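PDB 6T1B: purine nucleoside phosphorylase YlmD from Geobacillus stearothermophilus, which catalyses the zinc-dependent phosphorolysis of adenosine, inosine and S-methyl-5'-thioadenosine to the free base and a ribose 1-phosphate sugar, and also deaminates adenosine. Local coordinates for residues A[38-41]-A[42-46]; A[55-58]-A[59-63]; A[86-89]-A[90-94]; A[142-146]-A[147-151]; A[219-222]-A[223-227]. All coordinates share one frame; numbering follows the deposited sequence.

Contact 1. Residues A[38-41]-A[42-46]. With NOS (inosine), chain B.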
loop_
_atom_site.group_PDB
_atom_site.type_symbol
_atom_site.label_atom_id
_atom_site.label_comp_id
_atom_site.label_asym_id
_atom_site.label_seq_id
_atom_site.Cartn_x
_atom_site.Cartn_y
_atom_site.Cartn_z
ATOM N N GLY A 38 -21.413 -9.924 5.631
ATOM C CA GLY A 38 -21.913 -8.628 6.047
ATOM C C GLY A 38 -21.066 -7.505 5.484
ATOM O O GLY A 38 -20.719 -7.473 4.294
ATOM N N PRO A 39 -20.682 -6.548 6.320
ATOM C CA PRO A 39 -19.906 -5.420 5.796
ATOM C C PRO A 39 -18.532 -5.839 5.288
ATOM O O PRO A 39 -17.841 -5.034 4.645
ATOM C CB PRO A 39 -19.783 -4.465 6.996
ATOM C CG PRO A 39 -19.922 -5.366 8.185
ATOM C CD PRO A 39 -20.839 -6.488 7.795
ATOM N N PHE A 40 -18.080 -7.041 5.642
ATOM C CA PHE A 40 -16.769 -7.524 5.274
ATOM C C PHE A 40 -16.805 -8.391 4.032
ATOM O O PHE A 40 -15.774 -8.964 3.673
ATOM C CB PHE A 40 -16.177 -8.318 6.439
ATOM C CG PHE A 40 -16.176 -7.550 7.743
ATOM C CD1 PHE A 40 -16.941 -7.987 8.811
ATOM C CD2 PHE A 40 -15.428 -6.402 7.889
ATOM C CE1 PHE A 40 -16.949 -7.265 9.997
ATOM C CE2 PHE A 40 -15.449 -5.675 9.071
ATOM C CZ PHE A 40 -16.204 -6.127 10.130
ATOM N N ALA A 41 -17.966 -8.499 3.377
ATOM C CA ALA A 41 -18.136 -9.445 2.272
ATOM C C ALA A 41 -17.209 -9.069 1.123
ATOM O O ALA A 41 -17.268 -7.941 0.632
ATOM C CB ALA A 41 -19.585 -9.388 1.812
ATOM N N SER A 42 -16.353 -10.008 0.661
ATOM C CA SER A 42 -16.119 -11.326 1.263
ATOM C C SER A 42 -14.623 -11.596 1.542
ATOM O O SER A 42 -14.293 -12.295 2.499
ATOM C CB SER A 42 -16.635 -12.472 0.398
ATOM O OG SER A 42 -16.003 -12.518 -0.866
ATOM N N LEU A 43 -13.709 -11.071 0.717
ATOM C CA LEU A 43 -12.272 -11.332 0.895
ATOM C C LEU A 43 -11.624 -10.284 1.792
ATOM O O LEU A 43 -10.676 -9.592 1.428
ATOM C CB LEU A 43 -11.559 -11.435 -0.446
ATOM C CG LEU A 43 -10.197 -12.109 -0.417
ATOM C CD1 LEU A 43 -10.295 -13.602 -0.237
ATOM C CD2 LEU A 43 -9.405 -11.773 -1.665
ATOM N N ASN A 44 -12.152 -10.179 3.009
ATOM C CA ASN A 44 -11.589 -9.266 3.979
ATOM C C ASN A 44 -10.280 -9.825 4.499
ATOM O O ASN A 44 -10.253 -10.910 5.095
ATOM C CB ASN A 44 -12.520 -9.027 5.145
ATOM C CG ASN A 44 -11.847 -8.232 6.210
ATOM O OD1 ASN A 44 -11.058 -7.324 5.929
ATOM N ND2 ASN A 44 -12.101 -8.581 7.450
ATOM N N MET A 45 -9.207 -9.080 4.305
ATOM C CA MET A 45 -7.885 -9.497 4.764
ATOM C C MET A 45 -7.463 -8.901 6.100
ATOM O O MET A 45 -6.378 -9.247 6.606
ATOM C CB MET A 45 -6.856 -9.133 3.699
ATOM C CG MET A 45 -7.181 -9.707 2.359
ATOM S SD MET A 45 -7.272 -11.527 2.443
ATOM C CE MET A 45 -6.740 -12.030 0.849
ATOM N N GLY A 46 -8.254 -7.999 6.671
ATOM C CA GLY A 46 -7.868 -7.280 7.865
ATOM C C GLY A 46 -8.289 -8.017 9.118
ATOM O O GLY A 46 -9.456 -8.370 9.280
HETATM N N9 NOS B . -6.457 -2.635 10.089
HETATM C C4 NOS B . -5.336 -3.337 9.848
HETATM N N3 NOS B . -3.927 -2.955 9.592
HETATM C C2 NOS B . -2.940 -3.982 9.410
HETATM N N1 NOS B . -3.288 -5.374 9.468
HETATM C C6 NOS B . -4.616 -5.795 9.709
HETATM O O6 NOS B . -4.845 -6.974 9.733
HETATM C C5 NOS B . -5.656 -4.673 9.900
HETATM N N7 NOS B . -6.934 -4.754 10.103
HETATM C C8 NOS B . -7.440 -3.530 10.233
HETATM C "C5'" NOS B . -4.874 0.194 7.263
HETATM O "O5'" NOS B . -5.373 0.845 6.098
HETATM C "C4'" NOS B . -5.791 0.413 8.440
HETATM O "O4'" NOS B . -6.517 -0.812 8.684
HETATM C "C1'" NOS B . -6.438 -1.161 10.051
HETATM C "C2'" NOS B . -5.196 -0.470 10.605
HETATM O "O2'" NOS B . -5.357 -0.195 11.990
HETATM C "C3'" NOS B . -5.114 0.800 9.756
HETATM O "O3'" NOS B . -5.874 1.847 10.384
#
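F40 and N44 touch through their first side-chain carbons, and the amide of N44 then turns onward along the chain to G46. In the nonpolar part, CB of F40 lies 3.9 Å from CB of N44; the two side chains run side by side in the same direction, ring and amide planes 21° apart. N44 CB also packs 3.6 Å from the carbonyl O of F40. The polar part is an Asx turn: with CG anti to the backbone N (chi1 172°), N44 OD1 takes the N-H of G46 at 3.0 Å, the donor standing above the carbonyl plane. OD1 also accepts from R263 N, and ND2 donates to D51. Shortening N44 to alanine is likely to strip G46 N and R263 N of their acceptor and D51 of its donor, beside the inosine, whose N7 is 3.5 Å from G46 CA. Between strand 25-29 and helix 53-67, the loop presses L43 and M45 on T29 of the strand, while N44 reaches V56 of the helix.

Contact 2. Residues A[55-58]-A[59-63]; sequences DVVN and NRRRL
N59 folds back along its own helix onto the turn that begins at D55. Its CB sits 3.4 Å from the carbonyl O of V56, and CG, placed anti to the carbonyl carbon (chi1 -65°), comes within 3.1 Å of D55 O. That oxygen accepts from N59 N at 2.8 Å; the side-chain amide passes close to it without a well-aligned bond and is held by partners outside the helix: OD1 accepts from E35 N, and ND2 donates to N44 O and S36 OG. A leucine in its place would probably leave E35 N, N44 O and S36 OG without this mate and weaken the tie between loop and helix. The same i to i+4 spacing joins R60 N to V56 O at 2.9 Å. R60 carries on in an extended chain whose NE lies 4.2 Å from V56 CG1; its guanidinium donates to M45, G96 and A97 and touches the inosine. Helix 53-67 lies against the loop after strand 25-29, with R60 on W74 of strand 74-75 and L63 on L265 and F267 of strand 264-269.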
loop_
_atom_site.group_PDB
_atom_site.type_symbol
_atom_site.label_atom_id
_atom_site.label_comp_id
_atom_site.label_asym_id
_atom_site.label_seq_id
_atom_site.Cartn_x
_atom_site.Cartn_y
_atom_site.Cartn_z
ATOM N N ASP A 55 -12.597 -16.538 9.485
ATOM C CA ASP A 55 -12.864 -16.152 8.100
ATOM C C ASP A 55 -11.668 -15.410 7.517
ATOM O O ASP A 55 -11.249 -15.674 6.385
ATOM C CB ASP A 55 -14.135 -15.314 7.986
ATOM C CG ASP A 55 -15.417 -16.102 8.288
ATOM O OD1 ASP A 55 -16.427 -15.421 8.592
ATOM O OD2 ASP A 55 -15.433 -17.352 8.219
ATOM N N VAL A 56 -11.131 -14.435 8.265
ATOM C CA VAL A 56 -10.014 -13.635 7.753
ATOM C C VAL A 56 -8.793 -14.513 7.471
ATOM O O VAL A 56 -8.149 -14.392 6.417
ATOM C CB VAL A 56 -9.676 -12.473 8.706
ATOM C CG1 VAL A 56 -8.475 -11.719 8.182
ATOM C CG2 VAL A 56 -10.844 -11.537 8.862
ATOM N N VAL A 57 -8.445 -15.403 8.401
ATOM C CA VAL A 57 -7.304 -16.288 8.158
ATOM C C VAL A 57 -7.557 -17.153 6.930
ATOM O O VAL A 57 -6.653 -17.372 6.112
ATOM C CB VAL A 57 -6.931 -17.094 9.409
ATOM C CG1 VAL A 57 -5.870 -18.141 9.093
ATOM C CG2 VAL A 57 -6.427 -16.140 10.473
ATOM N N ASN A 58 -8.789 -17.642 6.756
ATOM C CA ASN A 58 -9.083 -18.449 5.569
ATOM C C ASN A 58 -8.978 -17.613 4.292
ATOM O O ASN A 58 -8.519 -18.117 3.253
ATOM C CB ASN A 58 -10.448 -19.123 5.696
ATOM C CG ASN A 58 -10.391 -20.332 6.594
ATOM O OD1 ASN A 58 -9.351 -20.987 6.704
ATOM N ND2 ASN A 58 -11.517 -20.660 7.223
ATOM N N ASN A 59 -9.371 -16.341 4.350
ATOM C CA ASN A 59 -9.198 -15.439 3.214
ATOM C C ASN A 59 -7.723 -15.276 2.876
ATOM O O ASN A 59 -7.331 -15.320 1.699
ATOM C CB ASN A 59 -9.810 -14.066 3.505
ATOM C CG ASN A 59 -11.306 -14.133 3.667
ATOM O OD1 ASN A 59 -11.957 -15.028 3.128
ATOM N ND2 ASN A 59 -11.869 -13.163 4.376
ATOM N N ARG A 60 -6.885 -15.119 3.905
ATOM C CA ARG A 60 -5.453 -14.998 3.669
ATOM C C ARG A 60 -4.893 -16.297 3.110
ATOM O O ARG A 60 -4.060 -16.271 2.196
ATOM C CB ARG A 60 -4.757 -14.603 4.967
ATOM C CG ARG A 60 -5.110 -13.195 5.430
ATOM C CD ARG A 60 -4.304 -12.821 6.663
ATOM N NE ARG A 60 -4.455 -11.408 6.934
ATOM C CZ ARG A 60 -3.560 -10.654 7.560
ATOM N NH1 ARG A 60 -3.790 -9.351 7.707
ATOM N NH2 ARG A 60 -2.446 -11.197 8.053
ATOM N N ARG A 61 -5.325 -17.452 3.635
ATOM C CA ARG A 61 -4.899 -18.731 3.073
ATOM C C ARG A 61 -5.318 -18.859 1.615
ATOM O O ARG A 61 -4.595 -19.457 0.808
ATOM C CB ARG A 61 -5.464 -19.893 3.896
ATOM C CG ARG A 61 -4.840 -19.982 5.289
ATOM C CD ARG A 61 -5.049 -21.309 5.952
ATOM N NE ARG A 61 -4.175 -21.458 7.115
ATOM C CZ ARG A 61 -2.850 -21.610 7.067
ATOM N NH1 ARG A 61 -2.163 -21.740 8.192
ATOM N NH2 ARG A 61 -2.206 -21.619 5.907
ATOM N N ARG A 62 -6.472 -18.303 1.257
ATOM C CA ARG A 62 -6.938 -18.377 -0.126
ATOM C C ARG A 62 -6.010 -17.591 -1.051
ATOM O O ARG A 62 -5.572 -18.104 -2.084
ATOM C CB ARG A 62 -8.371 -17.867 -0.210
ATOM C CG ARG A 62 -8.993 -17.963 -1.589
ATOM C CD ARG A 62 -9.315 -19.387 -1.926
ATOM N NE ARG A 62 -10.494 -19.836 -1.205
ATOM C CZ ARG A 62 -10.810 -21.110 -1.014
ATOM N NH1 ARG A 62 -11.918 -21.409 -0.358
ATOM N NH2 ARG A 62 -10.011 -22.081 -1.457
ATOM N N LEU A 63 -5.652 -16.368 -0.666
ATOM C CA LEU A 63 -4.676 -15.601 -1.451
ATOM C C LEU A 63 -3.348 -16.353 -1.539
ATOM O O LEU A 63 -2.727 -16.420 -2.607
ATOM C CB LEU A 63 -4.449 -14.213 -0.855
ATOM C CG LEU A 63 -3.363 -13.399 -1.577
ATOM C CD1 LEU A 63 -3.745 -13.156 -3.044
ATOM C CD2 LEU A 63 -3.067 -12.090 -0.862
#

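Contact 3. Residues A[86-89]-A[90-94]; sequences QKVT and KSDRG
D92 points back toward residues 86-89 and crosses V88 at a slant, its OD1 3.4 Å from V88 CB. With CG anti to the carbonyl carbon (chi1 -57°), the carboxylate turns OD1 to the backbone N-H of T89, which it accepts at 2.9 Å on its anti lone pair, the one away from OD2. The return bond runs from D92 N to T89 O, also 2.9 Å, with the donor above the carbonyl plane. This reciprocal pair lets side chain and backbone of D92 grip the same residue. T89 holds its hydroxyl over the start of the 3-10 turn, where OG1 accepts from S91 N at 3.2 Å, two residues on, the geometry of an ST turn. Two waters also donate to the carboxylate oxygen OD1: one bridges it to the carbonyl of K87, the other links it to the T89 hydroxyl. The turn follows strand 85-87, an outermost strand of a mixed sheet: V88 lies on L110 of the neighbouring strand 109-112, its carbonyl bonds T112, and T89 touches E114 in the following loop.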
loop_
_atom_site.group_PDB
_atom_site.type_symbol
_atom_site.label_atom_id
_atom_site.label_comp_id
_atom_site.label_asym_id
_atom_site.label_seq_id
_atom_site.Cartn_x
_atom_site.Cartn_y
_atom_site.Cartn_z
ATOM N N GLN A 86 10.266 -0.523 8.692
ATOM C CA GLN A 86 11.158 -1.542 9.235
ATOM C C GLN A 86 11.682 -2.446 8.124
ATOM O O GLN A 86 10.896 -2.932 7.303
ATOM C CB GLN A 86 10.409 -2.421 10.242
ATOM C CG GLN A 86 11.300 -3.255 11.131
ATOM C CD GLN A 86 11.730 -2.480 12.360
ATOM O OE1 GLN A 86 10.959 -2.321 13.308
ATOM N NE2 GLN A 86 12.942 -1.967 12.340
ATOM N N LYS A 87 12.983 -2.681 8.112
ATOM C CA LYS A 87 13.568 -3.715 7.272
ATOM C C LYS A 87 13.294 -5.066 7.910
ATOM O O LYS A 87 13.493 -5.246 9.121
ATOM C CB LYS A 87 15.073 -3.512 7.183
ATOM C CG LYS A 87 15.787 -4.585 6.382
ATOM C CD LYS A 87 17.255 -4.283 6.249
ATOM C CE LYS A 87 17.997 -5.325 5.397
ATOM N NZ LYS A 87 19.372 -4.868 5.040
ATOM N N VAL A 88 12.817 -6.017 7.106
ATOM C CA VAL A 88 12.538 -7.360 7.600
ATOM C C VAL A 88 13.253 -8.415 6.776
ATOM O O VAL A 88 13.694 -8.170 5.649
ATOM C CB VAL A 88 11.025 -7.651 7.631
ATOM C CG1 VAL A 88 10.343 -6.706 8.617
ATOM C CG2 VAL A 88 10.415 -7.499 6.231
ATOM N N THR A 89 13.375 -9.609 7.368
ATOM C CA THR A 89 14.089 -10.729 6.775
ATOM C C THR A 89 13.290 -12.006 7.005
ATOM O O THR A 89 12.200 -11.997 7.573
ATOM C CB THR A 89 15.480 -10.905 7.402
ATOM O OG1 THR A 89 15.324 -11.326 8.772
ATOM C CG2 THR A 89 16.278 -9.617 7.335
ATOM N N LYS A 90 13.856 -13.134 6.576
ATOM C CA LYS A 90 13.162 -14.403 6.797
ATOM C C LYS A 90 12.916 -14.673 8.274
ATOM O O LYS A 90 11.967 -15.401 8.603
ATOM C CB LYS A 90 13.884 -15.540 6.077
ATOM C CG LYS A 90 13.509 -15.585 4.594
ATOM C CD LYS A 90 14.447 -16.414 3.727
ATOM C CE LYS A 90 14.536 -17.845 4.198
ATOM N NZ LYS A 90 14.946 -18.745 3.083
ATOM N N SER A 91 13.687 -14.057 9.176
ATOM C CA SER A 91 13.453 -14.275 10.600
ATOM C C SER A 91 12.150 -13.644 11.072
ATOM O O SER A 91 11.693 -13.958 12.178
ATOM C CB SER A 91 14.623 -13.756 11.438
ATOM O OG SER A 91 14.720 -12.346 11.403
ATOM N N ASP A 92 11.544 -12.790 10.260
ATOM C CA ASP A 92 10.299 -12.127 10.601
ATOM C C ASP A 92 9.090 -12.803 9.977
ATOM O O ASP A 92 7.962 -12.360 10.223
ATOM C CB ASP A 92 10.357 -10.650 10.190
ATOM C CG ASP A 92 11.521 -9.927 10.834
ATOM O OD1 ASP A 92 12.413 -9.452 10.104
ATOM O OD2 ASP A 92 11.576 -9.891 12.080
ATOM N N ARG A 93 9.295 -13.881 9.219
ATOM C CA ARG A 93 8.172 -14.514 8.545
ATOM C C ARG A 93 7.146 -14.976 9.560
ATOM O O ARG A 93 7.491 -15.519 10.624
ATOM C CB ARG A 93 8.616 -15.730 7.753
ATOM C CG ARG A 93 9.442 -15.422 6.524
ATOM C CD ARG A 93 10.271 -16.652 6.224
ATOM N NE ARG A 93 10.317 -16.961 4.813
ATOM C CZ ARG A 93 10.877 -18.057 4.325
ATOM N NH1 ARG A 93 10.877 -18.262 3.019
ATOM N NH2 ARG A 93 11.427 -18.941 5.158
ATOM N N GLY A 94 5.880 -14.779 9.205
ATOM C CA GLY A 94 4.774 -15.105 10.072
ATOM C C GLY A 94 4.314 -13.995 10.979
ATOM O O GLY A 94 3.202 -14.089 11.527
HETATM O O HOH W 1 12.839 -6.694 11.567
HETATM O O HOH W 2 14.968 -9.204 10.630
#

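Contact 4. Residues A[142-146]-A[147-151]. With NOS (inosine), chain B.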
loop_
_atom_site.group_PDB
_atom_site.type_symbol
_atom_site.label_atom_id
_atom_site.label_comp_id
_atom_site.label_asym_id
_atom_site.label_seq_id
_atom_site.Cartn_x
_atom_site.Cartn_y
_atom_site.Cartn_z
ATOM N N ALA A 142 4.621 0.497 1.467
ATOM C CA ALA A 142 4.238 1.478 2.471
ATOM C C ALA A 142 2.766 1.830 2.371
ATOM O O ALA A 142 2.177 1.806 1.286
ATOM C CB ALA A 142 5.083 2.758 2.340
ATOM N N HIS A 143 2.201 2.168 3.531
ATOM C CA HIS A 143 0.808 2.541 3.727
ATOM C C HIS A 143 0.792 4.031 4.026
ATOM O O HIS A 143 1.314 4.466 5.055
ATOM C CB HIS A 143 0.285 1.714 4.910
ATOM C CG HIS A 143 -0.946 2.238 5.562
ATOM N ND1 HIS A 143 -0.927 2.793 6.824
ATOM C CD2 HIS A 143 -2.249 2.215 5.182
ATOM C CE1 HIS A 143 -2.152 3.126 7.177
ATOM N NE2 HIS A 143 -2.983 2.771 6.205
ATOM N N ALA A 144 0.193 4.817 3.125
ATOM C CA ALA A 144 0.177 6.264 3.266
ATOM C C ALA A 144 -1.235 6.819 3.175
ATOM O O ALA A 144 -1.749 7.065 2.083
ATOM C CB ALA A 144 1.060 6.923 2.204
ATOM N N GLY A 145 -1.858 7.060 4.321
ATOM C CA GLY A 145 -2.982 7.959 4.402
ATOM C C GLY A 145 -2.478 9.371 4.565
ATOM O O GLY A 145 -1.293 9.664 4.389
ATOM N N TRP A 146 -3.387 10.284 4.915
ATOM C CA TRP A 146 -2.938 11.670 5.008
ATOM C C TRP A 146 -1.858 11.837 6.078
ATOM O O TRP A 146 -0.920 12.629 5.903
ATOM C CB TRP A 146 -4.115 12.645 5.188
ATOM C CG TRP A 146 -4.714 12.760 6.571
ATOM C CD1 TRP A 146 -5.819 12.130 7.036
ATOM C CD2 TRP A 146 -4.248 13.588 7.638
ATOM N NE1 TRP A 146 -6.065 12.489 8.334
ATOM C CE2 TRP A 146 -5.119 13.399 8.723
ATOM C CE3 TRP A 146 -3.178 14.474 7.777
ATOM C CZ2 TRP A 146 -4.955 14.056 9.930
ATOM C CZ3 TRP A 146 -3.018 15.131 8.986
ATOM C CH2 TRP A 146 -3.904 14.916 10.044
ATOM N N ARG A 147 -1.970 11.112 7.193
ATOM C CA ARG A 147 -1.018 11.306 8.283
ATOM C C ARG A 147 0.367 10.797 7.894
ATOM O O ARG A 147 1.383 11.480 8.122
ATOM C CB ARG A 147 -1.502 10.598 9.541
ATOM C CG ARG A 147 -2.712 11.220 10.142
ATOM C CD ARG A 147 -2.920 10.667 11.526
ATOM N NE ARG A 147 -4.230 11.042 12.025
ATOM C CZ ARG A 147 -4.476 12.104 12.777
ATOM N NH1 ARG A 147 -5.719 12.340 13.156
ATOM N NH2 ARG A 147 -3.493 12.918 13.147
ATOM N N GLY A 148 0.424 9.607 7.302
ATOM C CA GLY A 148 1.703 9.061 6.877
ATOM C C GLY A 148 2.327 9.884 5.767
ATOM O O GLY A 148 3.549 10.043 5.707
ATOM N N THR A 149 1.494 10.426 4.878
ATOM C CA THR A 149 1.989 11.325 3.838
ATOM C C THR A 149 2.534 12.605 4.452
ATOM O O THR A 149 3.609 13.081 4.069
ATOM C CB THR A 149 0.868 11.623 2.840
ATOM O OG1 THR A 149 0.377 10.394 2.277
ATOM C CG2 THR A 149 1.357 12.476 1.694
ATOM N N ALA A 150 1.829 13.159 5.438
ATOM C CA ALA A 150 2.318 14.355 6.130
ATOM C C ALA A 150 3.632 14.059 6.849
ATOM O O ALA A 150 4.471 14.958 7.011
ATOM C CB ALA A 150 1.263 14.852 7.123
ATOM N N GLY A 151 3.824 12.814 7.283
ATOM C CA GLY A 151 5.041 12.347 7.908
ATOM C C GLY A 151 6.150 11.991 6.958
ATOM O O GLY A 151 7.261 11.682 7.402
HETATM N N9 NOS B . -6.457 -2.635 10.089
HETATM C C4 NOS B . -5.336 -3.337 9.848
HETATM N N3 NOS B . -3.927 -2.955 9.592
HETATM C C2 NOS B . -2.940 -3.982 9.410
HETATM N N1 NOS B . -3.288 -5.374 9.468
HETATM C C6 NOS B . -4.616 -5.795 9.709
HETATM O O6 NOS B . -4.845 -6.974 9.733
HETATM C C5 NOS B . -5.656 -4.673 9.900
HETATM N N7 NOS B . -6.934 -4.754 10.103
HETATM C C8 NOS B . -7.440 -3.530 10.233
HETATM C "C5'" NOS B . -4.874 0.194 7.263
HETATM O "O5'" NOS B . -5.373 0.845 6.098
HETATM C "C4'" NOS B . -5.791 0.413 8.440
HETATM O "O4'" NOS B . -6.517 -0.812 8.684
HETATM C "C1'" NOS B . -6.438 -1.161 10.051
HETATM C "C2'" NOS B . -5.196 -0.470 10.605
HETATM O "O2'" NOS B . -5.357 -0.195 11.990
HETATM C "C3'" NOS B . -5.114 0.800 9.756
HETATM O "O3'" NOS B . -5.874 1.847 10.384
HETATM O O HOH W 3 -1.291 7.346 7.084
#
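The junction of strand 138-144 with helix 146-150 carries a ligand of the catalytic zinc and, two residues later, G145 at the N-cap position of the helix. H143 binds the zinc through NE2 together with H81 and C126, and the same NE2 is 3.1 Å from O5' of the inosine; its ND1 bonds D108, which should help fix the rotation of the imidazole. Beyond it, the carbonyl O of G145 receives two donors. T149 N meets it at 2.9 Å, nearly along the C=O axis, and the hydroxyl OG1 of T149 donates at 2.8 Å from above the carbonyl plane. That hydroxyl is placed by a chi1 of -57°, which also brings it beside A144 CB, and it is bonded by N223 of helix 219-229 as well. A water accepts from the N-H groups of both G145 and G148, bridging the first turn. On the outer side R147 lies along W146: its CG stands 3.6 Å from the centre of the six-membered ring, 13° off the normal, in a CH-pi contact. The guanidinium follows with its face over CZ2, CZ being 3.5 Å from that atom and the two planes 40° apart. In this enzyme the arrangement is a strand-to-helix junction that carries H143 of the H81, C126 and H143 catalytic zinc site and starts its helix at an N-cap glycine, with a water taking the G148 N-H.

Contact 5. Residues A[219-222]-A[223-227]; sequences LKEA and NRLQL
A chi1 of 175° swings the E221 chain out opposite the main-chain nitrogen and a bend at chi2 (72°) turns it along the helix, while R224 runs out extended; together these bring the carboxylate and the guanidinium side by side, their planes 11° apart. NH1 of R224 is shared by both oxygens of E221: it donates to OE1 at 3.2 Å, on the syn side and somewhat out of the carboxylate plane, and forms a salt bridge to OE2 at the same distance. The other terminal nitrogen, NH2, bonds N234, so the guanidinium has a second hold beyond the helix. L225 crosses the stem of the glutamate, its CD1 4.0 Å from E221 CG. On another side of the helix the amide of N223 folds back, and its ND2 donates to L219 O at 2.9 Å. Since N223 N bonds L219 O too, at 3.0 Å, the carbonyl is gripped by two donors, which arrive from opposite faces of its plane. One turn further, the amide of Q226 bonds the carbonyl of T149. The pattern is that of a largely buried helix, with an i to i+3 ion pair on its partly exposed side and amides facing helix 146-150.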
loop_
_atom_site.group_PDB
_atom_site.type_symbol
_atom_site.label_atom_id
_atom_site.label_comp_id
_atom_site.label_asym_id
_atom_site.label_seq_id
_atom_site.Cartn_x
_atom_site.Cartn_y
_atom_site.Cartn_z
ATOM N N LEU A 219 -4.121 12.104 -2.754
ATOM C CA LEU A 219 -2.989 11.553 -2.017
ATOM C C LEU A 219 -2.026 10.808 -2.932
ATOM O O LEU A 219 -0.837 10.716 -2.622
ATOM C CB LEU A 219 -3.452 10.629 -0.894
ATOM C CG LEU A 219 -3.936 11.290 0.388
ATOM C CD1 LEU A 219 -4.391 10.197 1.345
ATOM C CD2 LEU A 219 -2.882 12.169 1.021
ATOM N N LYS A 220 -2.509 10.245 -4.037
ATOM C CA LYS A 220 -1.595 9.580 -4.957
ATOM C C LYS A 220 -0.588 10.595 -5.480
ATOM O O LYS A 220 0.625 10.356 -5.464
ATOM C CB LYS A 220 -2.354 8.965 -6.128
ATOM C CG LYS A 220 -3.249 7.799 -5.789
ATOM C CD LYS A 220 -3.917 7.309 -7.066
ATOM C CE LYS A 220 -4.965 6.287 -6.766
ATOM N NZ LYS A 220 -5.831 6.160 -7.959
ATOM N N GLU A 221 -1.072 11.753 -5.929
ATOM C CA GLU A 221 -0.183 12.772 -6.471
ATOM C C GLU A 221 0.692 13.370 -5.383
ATOM O O GLU A 221 1.848 13.709 -5.635
ATOM C CB GLU A 221 -0.999 13.850 -7.192
ATOM C CG GLU A 221 -0.182 15.022 -7.705
ATOM C CD GLU A 221 0.695 14.709 -8.923
ATOM O OE1 GLU A 221 0.828 13.529 -9.319
ATOM O OE2 GLU A 221 1.238 15.675 -9.487
ATOM N N ALA A 222 0.164 13.535 -4.175
ATOM C CA ALA A 222 0.997 14.038 -3.090
ATOM C C ALA A 222 2.205 13.127 -2.878
ATOM O O ALA A 222 3.334 13.603 -2.702
ATOM C CB ALA A 222 0.186 14.146 -1.805
ATOM N N ASN A 223 1.978 11.824 -2.899
ATOM C CA ASN A 223 3.073 10.877 -2.707
ATOM C C ASN A 223 4.000 10.854 -3.912
ATOM O O ASN A 223 5.221 10.811 -3.751
ATOM C CB ASN A 223 2.499 9.514 -2.371
ATOM C CG ASN A 223 2.164 9.416 -0.916
ATOM O OD1 ASN A 223 3.060 9.275 -0.089
ATOM N ND2 ASN A 223 0.894 9.599 -0.576
ATOM N N ARG A 224 3.451 10.979 -5.126
ATOM C CA ARG A 224 4.302 11.075 -6.302
ATOM C C ARG A 224 5.232 12.275 -6.195
ATOM O O ARG A 224 6.433 12.175 -6.478
ATOM C CB ARG A 224 3.450 11.169 -7.568
ATOM C CG ARG A 224 4.249 11.355 -8.840
ATOM C CD ARG A 224 3.358 11.343 -10.080
ATOM N NE ARG A 224 4.117 11.830 -11.215
ATOM C CZ ARG A 224 4.225 13.110 -11.542
ATOM N NH1 ARG A 224 3.609 14.050 -10.836
ATOM N NH2 ARG A 224 4.971 13.464 -12.581
ATOM N N LEU A 225 4.693 13.440 -5.818
ATOM C CA LEU A 225 5.515 14.642 -5.729
ATOM C C LEU A 225 6.614 14.475 -4.691
ATOM O O LEU A 225 7.750 14.915 -4.896
ATOM C CB LEU A 225 4.630 15.848 -5.406
ATOM C CG LEU A 225 3.654 16.263 -6.508
ATOM C CD1 LEU A 225 2.644 17.269 -5.956
ATOM C CD2 LEU A 225 4.375 16.852 -7.681
ATOM N N GLN A 226 6.297 13.818 -3.570
ATOM C CA GLN A 226 7.321 13.559 -2.564
ATOM C C GLN A 226 8.409 12.642 -3.113
ATOM O O GLN A 226 9.591 12.860 -2.854
ATOM C CB GLN A 226 6.718 12.945 -1.307
ATOM C CG GLN A 226 5.976 13.950 -0.441
ATOM C CD GLN A 226 5.453 13.327 0.846
ATOM O OE1 GLN A 226 5.825 12.220 1.206
ATOM N NE2 GLN A 226 4.607 14.064 1.556
ATOM N N LEU A 227 8.012 11.584 -3.836
ATOM C CA LEU A 227 8.997 10.655 -4.382
ATOM C C LEU A 227 9.908 11.346 -5.377
ATOM O O LEU A 227 11.118 11.098 -5.394
ATOM C CB LEU A 227 8.304 9.477 -5.052
ATOM C CG LEU A 227 7.615 8.549 -4.066
ATOM C CD1 LEU A 227 6.580 7.692 -4.776
ATOM C CD2 LEU A 227 8.600 7.644 -3.350
#

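Overall arrangement
All five contacts are local and follow one another in order along the chain; contacts 1, 2 and 4 reach the inosine, contact 5 backs contact 4, and contact 3 is remote from the site. Contacts 1 and 2, with centres 10 Å apart, join directly: the loop before helix 53-67 is held to that helix by the N44-N59 and M45-R60 bonds, and both touch the purine end of the inosine. Contacts 4 and 5 form a second pair, also 10 Å apart, where helices 146-150 and 219-229 meet behind the catalytic zinc. The pairs lie about 24 to 32 Å apart between centres. Contact 3 touches neither, but shares with contact 4 the mixed sheet that contains strands 85-87 and 138-144.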